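Local structure of trehalose monomycolate exporter MmpL3 (Mycobacterium tuberculosis, 7NVH) at residues A249-L254 against A678-V683; T286-L291 against S638-V643; D92-F97 against Q154-G159. The protein exports trehalose monomycolate, the carrier of mycolic acids for the mycobacterial cell wall, probably from the inner membrane and driven by the proton gradient. All coordinates share one frame; numbering follows the deposited sequence.

Contact 1 of 3, residues A249-L254 against A678-V683; sequences AIDYGL and ALIVAV
The carboxylate of D251 is the flat group that works across this contact: V681 CG2 and I680 CG2 stand only slightly off its plane, beyond the oxygens, and the hydroxyl of Y641 approaches obliquely from the opposite side to hydrogen-bond OD2. The ring of Y252, the next residue, is turned to the far side of its helix, among V285, S288 and I292 of helix 270-297 and S321 and S325 of helix 305-336. Together D251 and Y252 form half of the paired Asp-Tyr centre inside the membrane domain of this RND transporter, probably its proton relay as in related MmpL proteins. The helices run antiparallel at 162°, their segment axes 9.6 Å apart, with D251 facing I680. CG of D251 lies anti to the carbonyl carbon (chi1 -67°), which carries the carboxylate across the gap, where it slides past I680 in the opposite direction and meets V681 at about a right angle. Burial among aliphatic groups may raise the acid's affinity for a proton, though a hydrogen bond donated by Y641 would work against it. The rest of the interface is apolar. I250 has CG2 anti to its backbone N, which brings that methyl to I680, and the two side chains cross nearly perpendicularly, I250 CG2 sitting 3.6 Å from I680 CD1. One turn on, L254 brings CD2 to 4.4 Å from the same CD1, so the extended tip of I680 (chi2 176°) fits between two residues of helix 248-265. Across the two segments the acid's nearest neighbour is a methyl, V681 CG2, 3.1 Å from D251 OD2.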
ATOM      1  N   ALA A 249      13.353   2.710  -9.471  1.00 53.97           N
ATOM      2  CA  ALA A 249      14.352   3.755  -9.639  1.00 53.97           C
ATOM      3  C   ALA A 249      15.747   3.175  -9.790  1.00 53.97           C
ATOM      4  O   ALA A 249      16.631   3.847 -10.330  1.00 53.97           O
ATOM      5  CB  ALA A 249      14.314   4.725  -8.461  1.00 53.97           C
ATOM      6  N   ILE A 250      15.960   1.949  -9.324  1.00 53.79           N
ATOM      7  CA  ILE A 250      17.228   1.275  -9.547  1.00 53.79           C
ATOM      8  C   ILE A 250      17.185   0.415 -10.808  1.00 53.79           C
ATOM      9  O   ILE A 250      18.209   0.257 -11.476  1.00 53.79           O
ATOM     10  CB  ILE A 250      17.611   0.451  -8.306  1.00 53.79           C
ATOM     11  CG1 ILE A 250      17.872   1.384  -7.126  1.00 53.79           C
ATOM     12  CG2 ILE A 250      18.849  -0.382  -8.570  1.00 53.79           C
ATOM     13  CD1 ILE A 250      18.554   0.720  -5.954  1.00 53.79           C
ATOM     14  N   ASP A 251      16.016  -0.121 -11.173  1.00 53.76           N
ATOM     15  CA  ASP A 251      15.896  -0.797 -12.462  1.00 53.76           C
ATOM     16  C   ASP A 251      16.189   0.151 -13.617  1.00 53.76           C
ATOM     17  O   ASP A 251      16.863  -0.223 -14.583  1.00 53.76           O
ATOM     18  CB  ASP A 251      14.500  -1.389 -12.635  1.00 53.76           C
ATOM     19  CG  ASP A 251      14.217  -2.511 -11.676  1.00 53.76           C
ATOM     20  OD1 ASP A 251      15.161  -2.990 -11.016  1.00 53.76           O
ATOM     21  OD2 ASP A 251      13.044  -2.929 -11.604  1.00 53.76           O
ATOM     22  N   TYR A 252      15.659   1.372 -13.551  1.00 52.04           N
ATOM     23  CA  TYR A 252      15.874   2.333 -14.626  1.00 52.04           C
ATOM     24  C   TYR A 252      17.351   2.672 -14.759  1.00 52.04           C
ATOM     25  O   TYR A 252      17.890   2.734 -15.873  1.00 52.04           O
ATOM     26  CB  TYR A 252      15.054   3.595 -14.364  1.00 52.04           C
ATOM     27  CG  TYR A 252      13.557   3.380 -14.394  1.00 52.04           C
ATOM     28  CD1 TYR A 252      13.013   2.194 -14.863  1.00 52.04           C
ATOM     29  CD2 TYR A 252      12.689   4.360 -13.938  1.00 52.04           C
ATOM     30  CE1 TYR A 252      11.652   1.996 -14.886  1.00 52.04           C
ATOM     31  CE2 TYR A 252      11.326   4.169 -13.958  1.00 52.04           C
ATOM     32  CZ  TYR A 252      10.813   2.985 -14.433  1.00 52.04           C
ATOM     33  OH  TYR A 252       9.454   2.787 -14.455  1.00 52.04           O
ATOM     34  N   GLY A 253      18.024   2.884 -13.628  1.00 51.41           N
ATOM     35  CA  GLY A 253      19.456   3.109 -13.663  1.00 51.41           C
ATOM     36  C   GLY A 253      20.212   1.913 -14.201  1.00 51.41           C
ATOM     37  O   GLY A 253      21.166   2.068 -14.963  1.00 51.41           O
ATOM     38  N   LEU A 254      19.795   0.707 -13.817  1.00 50.71           N
ATOM     39  CA  LEU A 254      20.393  -0.504 -14.365  1.00 50.71           C
ATOM     40  C   LEU A 254      20.320  -0.513 -15.882  1.00 50.71           C
ATOM     41  O   LEU A 254      21.335  -0.690 -16.564  1.00 50.71           O
ATOM     42  CB  LEU A 254      19.686  -1.732 -13.796  1.00 50.71           C
ATOM     43  CG  LEU A 254      20.407  -3.075 -13.866  1.00 50.71           C
ATOM     44  CD1 LEU A 254      21.680  -3.062 -13.060  1.00 50.71           C
ATOM     45  CD2 LEU A 254      19.482  -4.172 -13.384  1.00 50.71           C
ATOM     46  N   ALA A 678      15.009  -7.846 -11.766  1.00 51.31           N
ATOM     47  CA  ALA A 678      14.068  -8.655 -11.004  1.00 51.31           C
ATOM     48  C   ALA A 678      14.648  -9.034  -9.650  1.00 51.31           C
ATOM     49  O   ALA A 678      13.945  -8.986  -8.639  1.00 51.31           O
ATOM     50  CB  ALA A 678      13.690  -9.906 -11.793  1.00 51.31           C
ATOM     51  N   LEU A 679      15.928  -9.407  -9.610  1.00 51.56           N
ATOM     52  CA  LEU A 679      16.557  -9.724  -8.332  1.00 51.56           C
ATOM     53  C   LEU A 679      16.596  -8.508  -7.418  1.00 51.56           C
ATOM     54  O   LEU A 679      16.379  -8.627  -6.208  1.00 51.56           O
ATOM     55  CB  LEU A 679      17.968 -10.265  -8.553  1.00 51.56           C
ATOM     56  CG  LEU A 679      18.071 -11.658  -9.165  1.00 51.56           C
ATOM     57  CD1 LEU A 679      19.519 -12.001  -9.463  1.00 51.56           C
ATOM     58  CD2 LEU A 679      17.457 -12.685  -8.234  1.00 51.56           C
ATOM     59  N   ILE A 680      16.874  -7.330  -7.977  1.00 52.34           N
ATOM     60  CA  ILE A 680      16.955  -6.119  -7.167  1.00 52.34           C
ATOM     61  C   ILE A 680      15.604  -5.808  -6.537  1.00 52.34           C
ATOM     62  O   ILE A 680      15.502  -5.550  -5.330  1.00 52.34           O
ATOM     63  CB  ILE A 680      17.468  -4.944  -8.017  1.00 52.34           C
ATOM     64  CG1 ILE A 680      18.993  -4.986  -8.108  1.00 52.34           C
ATOM     65  CG2 ILE A 680      17.000  -3.618  -7.441  1.00 52.34           C
ATOM     66  CD1 ILE A 680      19.578  -3.920  -8.998  1.00 52.34           C
ATOM     67  N   VAL A 681      14.540  -5.843  -7.342  1.00 53.00           N
ATOM     68  CA  VAL A 681      13.224  -5.547  -6.785  1.00 53.00           C
ATOM     69  C   VAL A 681      12.771  -6.654  -5.843  1.00 53.00           C
ATOM     70  O   VAL A 681      12.077  -6.388  -4.857  1.00 53.00           O
ATOM     71  CB  VAL A 681      12.194  -5.302  -7.897  1.00 53.00           C
ATOM     72  CG1 VAL A 681      10.917  -4.738  -7.306  1.00 53.00           C
ATOM     73  CG2 VAL A 681      12.750  -4.342  -8.907  1.00 53.00           C
ATOM     74  N   ALA A 682      13.150  -7.904  -6.115  1.00 52.66           N
ATOM     75  CA  ALA A 682      12.814  -8.988  -5.204  1.00 52.66           C
ATOM     76  C   ALA A 682      13.480  -8.792  -3.851  1.00 52.66           C
ATOM     77  O   ALA A 682      12.859  -9.017  -2.812  1.00 52.66           O
ATOM     78  CB  ALA A 682      13.215 -10.332  -5.811  1.00 52.66           C
ATOM     79  N   VAL A 683      14.746  -8.370  -3.845  1.00 52.70           N
ATOM     80  CA  VAL A 683      15.431  -8.089  -2.586  1.00 52.70           C
ATOM     81  C   VAL A 683      14.760  -6.932  -1.859  1.00 52.70           C
ATOM     82  O   VAL A 683      14.532  -6.989  -0.642  1.00 52.70           O
ATOM     83  CB  VAL A 683      16.921  -7.806  -2.841  1.00 52.70           C
ATOM     84  CG1 VAL A 683      17.561  -7.203  -1.610  1.00 52.70           C
ATOM     85  CG2 VAL A 683      17.637  -9.081  -3.242  1.00 52.70           C
TER

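Contact 2 of 3, residues T286-L291 against S638-V643; sequences TFSAVL and STDYEV
Two antiparallel helical segments, 161° between their directions and 9.1 Å between axes, come closest at S288 and D640, whose CA atoms are 5.0 Å apart. The small side chain of S288 permits that approach. Its CB lies 3.5 Å from D640 OD2, and its OG, beside its own backbone N (chi1 -63°), bonds back to T284 O in its own helix while touching V643 CG1. D640 has CG anti to the carbonyl carbon, so its carboxylate lies over S288: OD1 is 3.0 Å from S288 O, two acceptors with no hydrogen bond between them, while OD2 is held by the hydroxyl of Y252. Alongside, the contact is apolar: L291 and V643 reach tip to tip, L291 CD1 lying 3.4 Å from V643 CG2. The same CD1 packs 4.2 Å from T639 CB, and T639 turns its hydroxyl to the carbonyls of F635 and G636 in the preceding turn. A buried acid set among transmembrane helices from both halves of the chain is typical of the proton-relay site of RND transporters, the role D640 and Y641 probably share here.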
ATOM      1  N   THR A 286      11.185   6.200 -19.920  1.00 50.81           N
ATOM      2  CA  THR A 286      10.096   7.167 -19.884  1.00 50.81           C
ATOM      3  C   THR A 286       8.758   6.494 -20.147  1.00 50.81           C
ATOM      4  O   THR A 286       7.762   6.787 -19.474  1.00 50.81           O
ATOM      5  CB  THR A 286      10.347   8.271 -20.907  1.00 50.81           C
ATOM      6  OG1 THR A 286      11.592   8.917 -20.617  1.00 50.81           O
ATOM      7  CG2 THR A 286       9.231   9.296 -20.868  1.00 50.81           C
ATOM      8  N   PHE A 287       8.715   5.584 -21.120  1.00 51.70           N
ATOM      9  CA  PHE A 287       7.457   4.906 -21.405  1.00 51.70           C
ATOM     10  C   PHE A 287       7.056   3.977 -20.267  1.00 51.70           C
ATOM     11  O   PHE A 287       5.869   3.859 -19.952  1.00 51.70           O
ATOM     12  CB  PHE A 287       7.551   4.154 -22.728  1.00 51.70           C
ATOM     13  CG  PHE A 287       7.126   4.975 -23.904  1.00 51.70           C
ATOM     14  CD1 PHE A 287       5.786   5.196 -24.157  1.00 51.70           C
ATOM     15  CD2 PHE A 287       8.062   5.546 -24.742  1.00 51.70           C
ATOM     16  CE1 PHE A 287       5.388   5.958 -25.232  1.00 51.70           C
ATOM     17  CE2 PHE A 287       7.669   6.309 -25.820  1.00 51.70           C
ATOM     18  CZ  PHE A 287       6.331   6.516 -26.065  1.00 51.70           C
ATOM     19  N   SER A 288       8.025   3.331 -19.617  1.00 51.51           N
ATOM     20  CA  SER A 288       7.700   2.513 -18.451  1.00 51.51           C
ATOM     21  C   SER A 288       7.123   3.363 -17.324  1.00 51.51           C
ATOM     22  O   SER A 288       6.157   2.966 -16.659  1.00 51.51           O
ATOM     23  CB  SER A 288       8.941   1.762 -17.975  1.00 51.51           C
ATOM     24  OG  SER A 288       9.398   0.855 -18.960  1.00 51.51           O
ATOM     25  N   ALA A 289       7.705   4.540 -17.095  1.00 51.32           N
ATOM     26  CA  ALA A 289       7.211   5.413 -16.037  1.00 51.32           C
ATOM     27  C   ALA A 289       5.802   5.907 -16.337  1.00 51.32           C
ATOM     28  O   ALA A 289       4.933   5.910 -15.456  1.00 51.32           O
ATOM     29  CB  ALA A 289       8.159   6.590 -15.844  1.00 51.32           C
ATOM     30  N   VAL A 290       5.553   6.340 -17.575  1.00 50.68           N
ATOM     31  CA  VAL A 290       4.207   6.805 -17.896  1.00 50.68           C
ATOM     32  C   VAL A 290       3.225   5.641 -17.887  1.00 50.68           C
ATOM     33  O   VAL A 290       2.035   5.833 -17.624  1.00 50.68           O
ATOM     34  CB  VAL A 290       4.175   7.569 -19.232  1.00 50.68           C
ATOM     35  CG1 VAL A 290       5.201   8.686 -19.224  1.00 50.68           C
ATOM     36  CG2 VAL A 290       4.402   6.633 -20.396  1.00 50.68           C
ATOM     37  N   LEU A 291       3.698   4.419 -18.137  1.00 51.73           N
ATOM     38  CA  LEU A 291       2.824   3.259 -18.010  1.00 51.73           C
ATOM     39  C   LEU A 291       2.434   3.020 -16.560  1.00 51.73           C
ATOM     40  O   LEU A 291       1.277   2.697 -16.269  1.00 51.73           O
ATOM     41  CB  LEU A 291       3.500   2.024 -18.587  1.00 51.73           C
ATOM     42  CG  LEU A 291       3.191   1.762 -20.054  1.00 51.73           C
ATOM     43  CD1 LEU A 291       3.875   0.498 -20.470  1.00 51.73           C
ATOM     44  CD2 LEU A 291       1.698   1.657 -20.271  1.00 51.73           C
ATOM     45  N   SER A 638       4.443  -5.268 -14.144  1.00 54.69           N
ATOM     46  CA  SER A 638       4.477  -6.306 -15.165  1.00 54.69           C
ATOM     47  C   SER A 638       4.523  -5.695 -16.558  1.00 54.69           C
ATOM     48  O   SER A 638       5.269  -6.167 -17.425  1.00 54.69           O
ATOM     49  CB  SER A 638       3.272  -7.230 -15.015  1.00 54.69           C
ATOM     50  OG  SER A 638       2.149  -6.708 -15.697  1.00 54.69           O
ATOM     51  N   THR A 639       3.747  -4.631 -16.793  1.00 55.04           N
ATOM     52  CA  THR A 639       3.837  -3.946 -18.077  1.00 55.04           C
ATOM     53  C   THR A 639       5.208  -3.314 -18.276  1.00 55.04           C
ATOM     54  O   THR A 639       5.705  -3.268 -19.404  1.00 55.04           O
ATOM     55  CB  THR A 639       2.745  -2.886 -18.199  1.00 55.04           C
ATOM     56  OG1 THR A 639       2.674  -2.128 -16.987  1.00 55.04           O
ATOM     57  CG2 THR A 639       1.401  -3.536 -18.465  1.00 55.04           C
ATOM     58  N   ASP A 640       5.848  -2.861 -17.218  1.00 54.50           N
ATOM     59  CA  ASP A 640       7.198  -2.296 -17.369  1.00 54.50           C
ATOM     60  C   ASP A 640       8.090  -3.409 -17.852  1.00 54.50           C
ATOM     61  O   ASP A 640       8.740  -3.229 -18.841  1.00 54.50           O
ATOM     62  CB  ASP A 640       7.729  -1.751 -16.066  1.00 54.50           C
ATOM     63  CG  ASP A 640       7.204  -0.372 -15.757  1.00 54.50           C
ATOM     64  OD1 ASP A 640       6.168  -0.011 -16.330  1.00 54.50           O
ATOM     65  OD2 ASP A 640       7.840   0.322 -14.953  1.00 54.50           O
ATOM     66  N   TYR A 641       8.086  -4.533 -17.189  1.00 55.01           N
ATOM     67  CA  TYR A 641       9.008  -5.591 -17.587  1.00 55.01           C
ATOM     68  C   TYR A 641       8.722  -6.061 -19.008  1.00 55.01           C
ATOM     69  O   TYR A 641       9.650  -6.372 -19.763  1.00 55.01           O
ATOM     70  CB  TYR A 641       8.954  -6.745 -16.593  1.00 55.01           C
ATOM     71  CG  TYR A 641       9.810  -6.495 -15.373  1.00 55.01           C
ATOM     72  CD1 TYR A 641       9.691  -5.318 -14.650  1.00 55.01           C
ATOM     73  CD2 TYR A 641      10.755  -7.421 -14.961  1.00 55.01           C
ATOM     74  CE1 TYR A 641      10.474  -5.076 -13.545  1.00 55.01           C
ATOM     75  CE2 TYR A 641      11.545  -7.189 -13.854  1.00 55.01           C
ATOM     76  CZ  TYR A 641      11.399  -6.013 -13.150  1.00 55.01           C
ATOM     77  OH  TYR A 641      12.181  -5.771 -12.046  1.00 55.01           O
ATOM     78  N   GLU A 642       7.445  -6.093 -19.399  1.00 55.04           N
ATOM     79  CA  GLU A 642       7.120  -6.394 -20.789  1.00 55.04           C
ATOM     80  C   GLU A 642       7.714  -5.354 -21.730  1.00 55.04           C
ATOM     81  O   GLU A 642       8.224  -5.700 -22.799  1.00 55.04           O
ATOM     82  CB  GLU A 642       5.607  -6.481 -20.980  1.00 55.04           C
ATOM     83  CG  GLU A 642       4.938  -7.576 -20.174  1.00 55.04           C
ATOM     84  CD  GLU A 642       5.204  -8.954 -20.738  1.00 55.04           C
ATOM     85  OE1 GLU A 642       5.177  -9.106 -21.977  1.00 55.04           O
ATOM     86  OE2 GLU A 642       5.442  -9.885 -19.941  1.00 55.04           O
ATOM     87  N   VAL A 643       7.652  -4.076 -21.355  1.00 52.57           N
ATOM     88  CA  VAL A 643       8.238  -3.031 -22.191  1.00 52.57           C
ATOM     89  C   VAL A 643       9.746  -3.197 -22.277  1.00 52.57           C
ATOM     90  O   VAL A 643      10.334  -3.085 -23.356  1.00 52.57           O
ATOM     91  CB  VAL A 643       7.851  -1.638 -21.666  1.00 52.57           C
ATOM     92  CG1 VAL A 643       8.614  -0.565 -22.413  1.00 52.57           C
ATOM     93  CG2 VAL A 643       6.378  -1.423 -21.853  1.00 52.57           C
TER

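Contact 3 of 3, residues D92-F97 against Q154-G159; sequences DELNRF and QRLDGG
E93 lays its side chain along L156, the two sliding past each other in opposite directions, with E93 CG 3.5 Å from L156 CD2. CG is anti to the backbone N (chi1 -166°) and the chain stays extended beyond it, so the carboxylate reaches the turn that follows L156. There OE1 accepts a weak hydrogen bond from D157 N, 3.2 Å long, and OE2 rests 3.4 Å from L156 CA. The donor is the central N-H of a type II beta turn: L156 and D157 are its corner residues, D157 has positive phi, and the turn is closed by G158 N to R155 O. D157 points its CB away from 92-97, yet its carboxylate forms a salt bridge with K89, earlier on helix 84-94; the lysine probably offsets the repulsion between the two acids, E93 OE1 and D157 OD1 being 5.2 Å apart. The apolar part of the contact is carried by L156. Its CD1 meets L94 CD2 at 3.9 Å, the side chains crossing at about a right angle, and its CD2 reaches F97 CB at 4.4 Å. F97 arrives there through a second type II turn, L94 to F97, which ends helix 84-94; its ring meets that of H101. F73, on strand 70-74, touches both L94 and D157 and ties the contact to the sheet. A helix end packed against the loop between helix 150-153 and strand 162-164, the sheet's last strand in sequence, belongs to the beta-alpha-beta-beta-alpha-beta, ferredoxin-like fold typical of RND porter subdomains.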
ATOM      1  N   ASP A  92      -2.427   6.430  44.003  1.00 45.99           N
ATOM      2  CA  ASP A  92      -1.501   7.536  44.222  1.00 45.99           C
ATOM      3  C   ASP A  92      -0.429   7.635  43.143  1.00 45.99           C
ATOM      4  O   ASP A  92       0.328   8.608  43.110  1.00 45.99           O
ATOM      5  CB  ASP A  92      -0.833   7.402  45.589  1.00 45.99           C
ATOM      6  CG  ASP A  92      -1.823   7.460  46.729  1.00 45.99           C
ATOM      7  OD1 ASP A  92      -2.971   7.886  46.497  1.00 45.99           O
ATOM      8  OD2 ASP A  92      -1.455   7.077  47.858  1.00 45.99           O
ATOM      9  N   GLU A  93      -0.329   6.625  42.283  1.00 46.59           N
ATOM     10  CA  GLU A  93       0.538   6.700  41.118  1.00 46.59           C
ATOM     11  C   GLU A  93      -0.196   7.061  39.835  1.00 46.59           C
ATOM     12  O   GLU A  93       0.408   7.660  38.946  1.00 46.59           O
ATOM     13  CB  GLU A  93       1.271   5.368  40.920  1.00 46.59           C
ATOM     14  CG  GLU A  93       2.442   5.437  39.961  1.00 46.59           C
ATOM     15  CD  GLU A  93       3.296   4.187  39.994  1.00 46.59           C
ATOM     16  OE1 GLU A  93       2.934   3.237  40.720  1.00 46.59           O
ATOM     17  OE2 GLU A  93       4.332   4.157  39.298  1.00 46.59           O
ATOM     18  N   LEU A  94      -1.480   6.709  39.714  1.00 46.57           N
ATOM     19  CA  LEU A  94      -2.268   7.167  38.571  1.00 46.57           C
ATOM     20  C   LEU A  94      -2.623   8.644  38.707  1.00 46.57           C
ATOM     21  O   LEU A  94      -2.636   9.386  37.716  1.00 46.57           O
ATOM     22  CB  LEU A  94      -3.524   6.315  38.428  1.00 46.57           C
ATOM     23  CG  LEU A  94      -3.357   5.063  37.572  1.00 46.57           C
ATOM     24  CD1 LEU A  94      -4.430   4.044  37.898  1.00 46.57           C
ATOM     25  CD2 LEU A  94      -3.392   5.425  36.101  1.00 46.57           C
ATOM     26  N   ASN A  95      -2.974   9.067  39.915  1.00 47.54           N
ATOM     27  CA  ASN A  95      -2.794  10.456  40.302  1.00 47.54           C
ATOM     28  C   ASN A  95      -1.300  10.730  40.407  1.00 47.54           C
ATOM     29  O   ASN A  95      -0.534   9.867  40.836  1.00 47.54           O
ATOM     30  CB  ASN A  95      -3.488  10.734  41.632  1.00 47.54           C
ATOM     31  CG  ASN A  95      -4.995  10.683  41.521  1.00 47.54           C
ATOM     32  OD1 ASN A  95      -5.590  11.369  40.692  1.00 47.54           O
ATOM     33  ND2 ASN A  95      -5.624   9.866  42.357  1.00 47.54           N
ATOM     34  N   ARG A  96      -0.889  11.929  40.003  1.00 48.01           N
ATOM     35  CA  ARG A  96       0.491  12.347  39.725  1.00 48.01           C
ATOM     36  C   ARG A  96       0.956  11.820  38.377  1.00 48.01           C
ATOM     37  O   ARG A  96       2.080  12.120  37.973  1.00 48.01           O
ATOM     38  CB  ARG A  96       1.525  11.932  40.786  1.00 48.01           C
ATOM     39  CG  ARG A  96       1.129  12.178  42.226  1.00 48.01           C
ATOM     40  CD  ARG A  96       2.084  11.555  43.263  1.00 48.01           C
ATOM     41  NE  ARG A  96       3.471  12.032  43.217  1.00 48.01           N
ATOM     42  CZ  ARG A  96       4.410  11.632  42.359  1.00 48.01           C
ATOM     43  NH1 ARG A  96       4.164  10.681  41.469  1.00 48.01           N
ATOM     44  NH2 ARG A  96       5.625  12.157  42.428  1.00 48.01           N
ATOM     45  N   PHE A  97       0.151  11.027  37.681  1.00 47.27           N
ATOM     46  CA  PHE A  97       0.325  10.825  36.251  1.00 47.27           C
ATOM     47  C   PHE A  97      -0.719  11.581  35.452  1.00 47.27           C
ATOM     48  O   PHE A  97      -0.425  12.085  34.365  1.00 47.27           O
ATOM     49  CB  PHE A  97       0.258   9.341  35.894  1.00 47.27           C
ATOM     50  CG  PHE A  97       0.355   9.075  34.422  1.00 47.27           C
ATOM     51  CD1 PHE A  97       1.582   9.061  33.791  1.00 47.27           C
ATOM     52  CD2 PHE A  97      -0.780   8.847  33.669  1.00 47.27           C
ATOM     53  CE1 PHE A  97       1.675   8.823  32.439  1.00 47.27           C
ATOM     54  CE2 PHE A  97      -0.691   8.610  32.316  1.00 47.27           C
ATOM     55  CZ  PHE A  97       0.538   8.597  31.701  1.00 47.27           C
ATOM     56  N   GLN A 154       4.328   3.398  30.830  1.00 50.20           N
ATOM     57  CA  GLN A 154       4.691   2.010  31.084  1.00 50.20           C
ATOM     58  C   GLN A 154       5.393   1.826  32.422  1.00 50.20           C
ATOM     59  O   GLN A 154       5.432   0.705  32.937  1.00 50.20           O
ATOM     60  CB  GLN A 154       5.577   1.493  29.952  1.00 50.20           C
ATOM     61  CG  GLN A 154       5.729  -0.014  29.917  1.00 50.20           C
ATOM     62  CD  GLN A 154       4.759  -0.673  28.961  1.00 50.20           C
ATOM     63  OE1 GLN A 154       4.662  -0.289  27.796  1.00 50.20           O
ATOM     64  NE2 GLN A 154       4.035  -1.673  29.449  1.00 50.20           N
ATOM     65  N   ARG A 155       5.933   2.896  33.001  1.00 50.41           N
ATOM     66  CA  ARG A 155       6.647   2.798  34.266  1.00 50.41           C
ATOM     67  C   ARG A 155       5.723   2.685  35.470  1.00 50.41           C
ATOM     68  O   ARG A 155       6.218   2.511  36.588  1.00 50.41           O
ATOM     69  CB  ARG A 155       7.568   4.005  34.444  1.00 50.41           C
ATOM     70  CG  ARG A 155       8.792   3.981  33.552  1.00 50.41           C
ATOM     71  CD  ARG A 155       9.801   5.037  33.970  1.00 50.41           C
ATOM     72  NE  ARG A 155       9.736   6.228  33.127  1.00 50.41           N
ATOM     73  CZ  ARG A 155      10.210   6.294  31.887  1.00 50.41           C
ATOM     74  NH1 ARG A 155      10.790   5.238  31.337  1.00 50.41           N
ATOM     75  NH2 ARG A 155      10.107   7.421  31.197  1.00 50.41           N
ATOM     76  N   LEU A 156       4.411   2.792  35.277  1.00 49.80           N
ATOM     77  CA  LEU A 156       3.481   2.645  36.389  1.00 49.80           C
ATOM     78  C   LEU A 156       3.570   1.239  36.970  1.00 49.80           C
ATOM     79  O   LEU A 156       3.800   0.266  36.248  1.00 49.80           O
ATOM     80  CB  LEU A 156       2.051   2.930  35.933  1.00 49.80           C
ATOM     81  CG  LEU A 156       1.726   4.333  35.423  1.00 49.80           C
ATOM     82  CD1 LEU A 156       0.252   4.435  35.080  1.00 49.80           C
ATOM     83  CD2 LEU A 156       2.109   5.386  36.438  1.00 49.80           C
ATOM     84  N   ASP A 157       3.405   1.143  38.289  1.00 49.64           N
ATOM     85  CA  ASP A 157       3.454  -0.087  39.073  1.00 49.64           C
ATOM     86  C   ASP A 157       4.853  -0.689  39.126  1.00 49.64           C
ATOM     87  O   ASP A 157       5.050  -1.704  39.802  1.00 49.64           O
ATOM     88  CB  ASP A 157       2.468  -1.147  38.557  1.00 49.64           C
ATOM     89  CG  ASP A 157       2.160  -2.216  39.588  1.00 49.64           C
ATOM     90  OD1 ASP A 157       2.388  -1.971  40.791  1.00 49.64           O
ATOM     91  OD2 ASP A 157       1.689  -3.302  39.192  1.00 49.64           O
ATOM     92  N   GLY A 158       5.830  -0.093  38.457  1.00 50.21           N
ATOM     93  CA  GLY A 158       7.155  -0.656  38.368  1.00 50.21           C
ATOM     94  C   GLY A 158       7.421  -1.458  37.116  1.00 50.21           C
ATOM     95  O   GLY A 158       8.190  -2.423  37.174  1.00 50.21           O
ATOM     96  N   GLY A 159       6.812  -1.096  35.991  1.00 50.14           N
ATOM     97  CA  GLY A 159       6.942  -1.851  34.766  1.00 50.14           C
ATOM     98  C   GLY A 159       6.015  -3.037  34.655  1.00 50.14           C
ATOM     99  O   GLY A 159       6.009  -3.700  33.610  1.00 50.14           O
TER

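From the N terminus the chain first closes contact 3, a short loop of 56 residues within the first porter subdomain, before it enters the helices that hold the others. Then 249-254 opens contact 1 and 286-291, on the very next helix, opens contact 2; both wait more than 300 residues for partners in the second half. Contact 2 closes first, at 638-643, and contact 1 at 678-683, so the smaller loop sits within the larger. Both join the two MMPL halves, and they touch reciprocally, the Asp of each bonded to the Tyr of the other. Contact 3 lies far off, its centre about 50 Å from that of contact 1.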